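Long-range contact in designed helical repeat protein (Synthetic construct, PDB 5CWD), which has no known natural function, being a de novo designed helical repeat protein made to explore which repeat architectures a polypeptide chain can adopt: residues N106-L119 / I155-A167. Sequence-based numbering, arbitrary orientation.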
# COMPACT_ATOMS: atom_id res chain seq x y z
N ASN A 106 -11.82 -1.69 9.68
CA ASN A 106 -12.47 -2.73 10.47
C ASN A 106 -13.47 -3.54 9.64
O ASN A 106 -14.65 -3.64 9.98
CB ASN A 106 -13.18 -2.11 11.68
CG ASN A 106 -13.54 -3.15 12.73
OD1 ASN A 106 -12.77 -3.42 13.64
ND2 ASN A 106 -14.72 -3.73 12.59
N ASP A 107 -12.98 -4.11 8.54
CA ASP A 107 -13.81 -4.90 7.64
C ASP A 107 -13.00 -6.04 7.03
O ASP A 107 -11.96 -5.81 6.42
CB ASP A 107 -14.39 -4.00 6.53
CG ASP A 107 -15.54 -4.65 5.79
OD1 ASP A 107 -15.51 -5.88 5.59
OD2 ASP A 107 -16.48 -3.92 5.41
N GLU A 108 -13.49 -7.26 7.19
CA GLU A 108 -12.78 -8.44 6.71
C GLU A 108 -12.63 -8.44 5.19
O GLU A 108 -11.62 -8.92 4.66
CB GLU A 108 -13.49 -9.72 7.15
CG GLU A 108 -13.24 -10.10 8.60
CD GLU A 108 -13.64 -11.54 8.90
OE1 GLU A 108 -13.53 -12.40 8.00
OE2 GLU A 108 -14.06 -11.81 10.05
N GLU A 109 -13.63 -7.93 4.49
CA GLU A 109 -13.54 -7.79 3.05
C GLU A 109 -12.34 -6.93 2.71
O GLU A 109 -11.43 -7.36 2.00
CB GLU A 109 -14.81 -7.16 2.48
CG GLU A 109 -16.10 -7.84 2.89
CD GLU A 109 -17.32 -7.13 2.33
OE1 GLU A 109 -17.14 -6.24 1.47
OE2 GLU A 109 -18.45 -7.47 2.74
N VAL A 110 -12.34 -5.72 3.25
CA VAL A 110 -11.24 -4.78 3.07
C VAL A 110 -9.92 -5.44 3.45
O VAL A 110 -8.90 -5.20 2.82
CB VAL A 110 -11.45 -3.50 3.91
CG1 VAL A 110 -10.26 -2.55 3.77
CG2 VAL A 110 -12.73 -2.80 3.51
N ALA A 111 -9.96 -6.29 4.48
CA ALA A 111 -8.76 -6.98 4.94
C ALA A 111 -8.25 -7.96 3.89
O ALA A 111 -7.05 -8.01 3.60
CB ALA A 111 -9.03 -7.71 6.25
N LYS A 112 -9.17 -8.73 3.31
CA LYS A 112 -8.82 -9.65 2.23
C LYS A 112 -8.26 -8.87 1.05
O LYS A 112 -7.23 -9.24 0.47
CB LYS A 112 -10.04 -10.47 1.81
CG LYS A 112 -9.78 -11.42 0.65
CD LYS A 112 -11.00 -12.27 0.36
CE LYS A 112 -10.77 -13.16 -0.85
NZ LYS A 112 -11.96 -14.00 -1.15
N ILE A 113 -8.94 -7.78 0.69
CA ILE A 113 -8.48 -6.89 -0.37
C ILE A 113 -7.06 -6.42 -0.08
O ILE A 113 -6.19 -6.47 -0.96
CB ILE A 113 -9.41 -5.66 -0.53
CG1 ILE A 113 -10.83 -6.08 -0.91
CG2 ILE A 113 -8.85 -4.68 -1.57
CD1 ILE A 113 -10.96 -6.79 -2.25
N ALA A 114 -6.83 -5.98 1.15
CA ALA A 114 -5.52 -5.46 1.55
C ALA A 114 -4.45 -6.53 1.45
O ALA A 114 -3.38 -6.30 0.90
CB ALA A 114 -5.59 -4.91 2.97
N ALA A 115 -4.75 -7.71 1.98
CA ALA A 115 -3.82 -8.83 1.93
C ALA A 115 -3.46 -9.16 0.48
O ALA A 115 -2.28 -9.20 0.11
CB ALA A 115 -4.43 -10.04 2.61
N LYS A 116 -4.49 -9.37 -0.33
CA LYS A 116 -4.30 -9.70 -1.74
C LYS A 116 -3.44 -8.63 -2.40
O LYS A 116 -2.47 -8.93 -3.09
CB LYS A 116 -5.64 -9.84 -2.45
CG LYS A 116 -5.72 -11.00 -3.44
CD LYS A 116 -7.08 -11.07 -4.13
CE LYS A 116 -8.18 -11.62 -3.21
NZ LYS A 116 -8.12 -13.10 -3.06
N ALA A 117 -3.80 -7.37 -2.15
CA ALA A 117 -3.08 -6.23 -2.71
C ALA A 117 -1.61 -6.29 -2.34
O ALA A 117 -0.74 -6.36 -3.21
CB ALA A 117 -3.70 -4.94 -2.22
N CYS A 118 -1.33 -6.27 -1.04
CA CYS A 118 0.03 -6.36 -0.53
C CYS A 118 0.81 -7.48 -1.20
O CYS A 118 1.87 -7.25 -1.79
CB CYS A 118 0.01 -6.57 0.98
SG CYS A 118 1.59 -7.11 1.66
N LEU A 119 0.27 -8.69 -1.12
CA LEU A 119 0.96 -9.85 -1.69
C LEU A 119 1.15 -9.71 -3.19
O LEU A 119 2.15 -10.18 -3.74
CB LEU A 119 0.18 -11.13 -1.37
CG LEU A 119 0.29 -11.59 0.08
CD1 LEU A 119 -0.76 -12.64 0.39
CD2 LEU A 119 1.69 -12.13 0.38
N ILE A 155 -9.67 -7.17 14.47
CA ILE A 155 -9.55 -7.03 13.03
C ILE A 155 -8.10 -7.24 12.60
O ILE A 155 -7.83 -7.73 11.50
CB ILE A 155 -10.04 -5.64 12.54
CG1 ILE A 155 -10.02 -5.55 11.01
CG2 ILE A 155 -9.22 -4.51 13.16
CD1 ILE A 155 -11.13 -6.34 10.34
N ALA A 156 -7.15 -6.88 13.46
CA ALA A 156 -5.75 -7.17 13.20
C ALA A 156 -5.52 -8.68 13.05
O ALA A 156 -4.91 -9.14 12.08
CB ALA A 156 -4.88 -6.61 14.31
N LYS A 157 -6.03 -9.44 14.02
CA LYS A 157 -5.90 -10.90 13.97
C LYS A 157 -6.65 -11.48 12.77
O LYS A 157 -6.15 -12.41 12.12
CB LYS A 157 -6.41 -11.51 15.27
CG LYS A 157 -5.46 -11.31 16.44
CD LYS A 157 -6.03 -11.82 17.76
CE LYS A 157 -5.00 -11.68 18.88
NZ LYS A 157 -5.53 -12.14 20.19
N LYS A 158 -7.82 -10.94 12.47
CA LYS A 158 -8.56 -11.36 11.29
C LYS A 158 -7.73 -11.12 10.03
O LYS A 158 -7.65 -11.97 9.14
CB LYS A 158 -9.89 -10.61 11.18
CG LYS A 158 -10.90 -10.95 12.27
CD LYS A 158 -12.13 -10.06 12.18
CE LYS A 158 -13.09 -10.30 13.33
NZ LYS A 158 -14.16 -9.26 13.37
N ALA A 159 -7.12 -9.94 9.96
CA ALA A 159 -6.28 -9.59 8.83
C ALA A 159 -5.11 -10.56 8.71
O ALA A 159 -4.82 -11.07 7.62
CB ALA A 159 -5.78 -8.16 8.97
N CYS A 160 -4.44 -10.81 9.83
CA CYS A 160 -3.37 -11.80 9.86
C CYS A 160 -3.83 -13.16 9.33
O CYS A 160 -3.17 -13.76 8.50
CB CYS A 160 -2.82 -11.95 11.27
SG CYS A 160 -1.92 -10.51 11.86
N LYS A 161 -4.97 -13.63 9.84
CA LYS A 161 -5.56 -14.88 9.36
C LYS A 161 -5.76 -14.85 7.85
O LYS A 161 -5.35 -15.78 7.14
CB LYS A 161 -6.89 -15.15 10.05
CG LYS A 161 -6.78 -15.57 11.51
CD LYS A 161 -8.15 -15.80 12.13
CE LYS A 161 -8.04 -16.25 13.58
NZ LYS A 161 -9.38 -16.60 14.14
N GLU A 162 -6.39 -13.79 7.36
CA GLU A 162 -6.60 -13.63 5.92
C GLU A 162 -5.29 -13.74 5.15
O GLU A 162 -5.19 -14.50 4.19
CB GLU A 162 -7.26 -12.28 5.62
CG GLU A 162 -8.78 -12.31 5.69
CD GLU A 162 -9.41 -13.10 4.55
OE1 GLU A 162 -8.66 -13.60 3.68
OE2 GLU A 162 -10.65 -13.21 4.52
N VAL A 163 -4.28 -12.98 5.58
CA VAL A 163 -2.98 -13.03 4.93
C VAL A 163 -2.38 -14.43 5.01
O VAL A 163 -1.75 -14.89 4.06
CB VAL A 163 -1.99 -12.03 5.57
CG1 VAL A 163 -0.60 -12.18 4.96
CG2 VAL A 163 -2.47 -10.63 5.36
N ALA A 164 -2.57 -15.09 6.14
CA ALA A 164 -2.06 -16.44 6.32
C ALA A 164 -2.69 -17.38 5.30
O ALA A 164 -2.00 -18.17 4.66
CB ALA A 164 -2.33 -16.93 7.74
N LYS A 165 -4.01 -17.27 5.15
CA LYS A 165 -4.72 -18.04 4.13
C LYS A 165 -4.18 -17.72 2.73
O LYS A 165 -3.84 -18.62 1.97
CB LYS A 165 -6.22 -17.75 4.18
CG LYS A 165 -7.04 -18.86 4.83
CD LYS A 165 -6.77 -18.97 6.32
CE LYS A 165 -7.56 -20.12 6.95
NZ LYS A 165 -9.03 -19.95 6.80
N GLN A 166 -4.10 -16.43 2.42
CA GLN A 166 -3.61 -15.96 1.13
C GLN A 166 -2.24 -16.54 0.78
O GLN A 166 -2.08 -17.21 -0.24
CB GLN A 166 -3.53 -14.43 1.12
CG GLN A 166 -4.88 -13.71 1.17
CD GLN A 166 -5.66 -13.73 -0.14
OE1 GLN A 166 -6.89 -13.59 -0.13
NE2 GLN A 166 -4.97 -13.87 -1.27
N ALA A 167 -1.25 -16.26 1.62
CA ALA A 167 0.12 -16.68 1.37
C ALA A 167 0.28 -18.19 1.49
O ALA A 167 1.23 -18.76 0.94
CB ALA A 167 1.06 -15.97 2.32
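The amide oxygen of Q166 takes a hydrogen bond from the ammonium group of K116, NZ to OE1 3.2 Å, in the carbonyl plane and on a lone pair, at a C=O...N angle of 113°. Bends at its last two torsions bring the lysine back to it. Q166 is also the knob of a knobs-into-holes fit among K112, A115, K116 and L119: its CB lies against L119 CD1, its CG near A115 CB, and its side chain crosses those of K112 and K116 at about a right angle, so one residue supplies both apolar methylenes and a polar end for the partly exposed border. Helices 108-125 and 150-167 pack here as neighbours in the stacked helices of a designed alpha-helical repeat protein; their segments 108-119 and 155-167 run the same way, crossing at -45° with a closest axis approach of 8.8 Å. Small residues permit that approach: A111 CB meets A159 CB at 4.3 Å, and the methyl of A115 faces V163 CG2; this valine also touches F136 of helix 129-147. Along the outer edge the carboxylate of E162 lies over K112 CB (CD to CB 3.8 Å), and the extended K158 crosses E108, NZ to OE2 4.2 Å, too far for a salt bridge but probably mildly attractive. At the far end I155, with CG1 anti to its N (chi1 -175°), sends CD1 to the backbone of N106 and D107, where D107 caps helix 108-125 through OD1 to E109 N (3.0 Å).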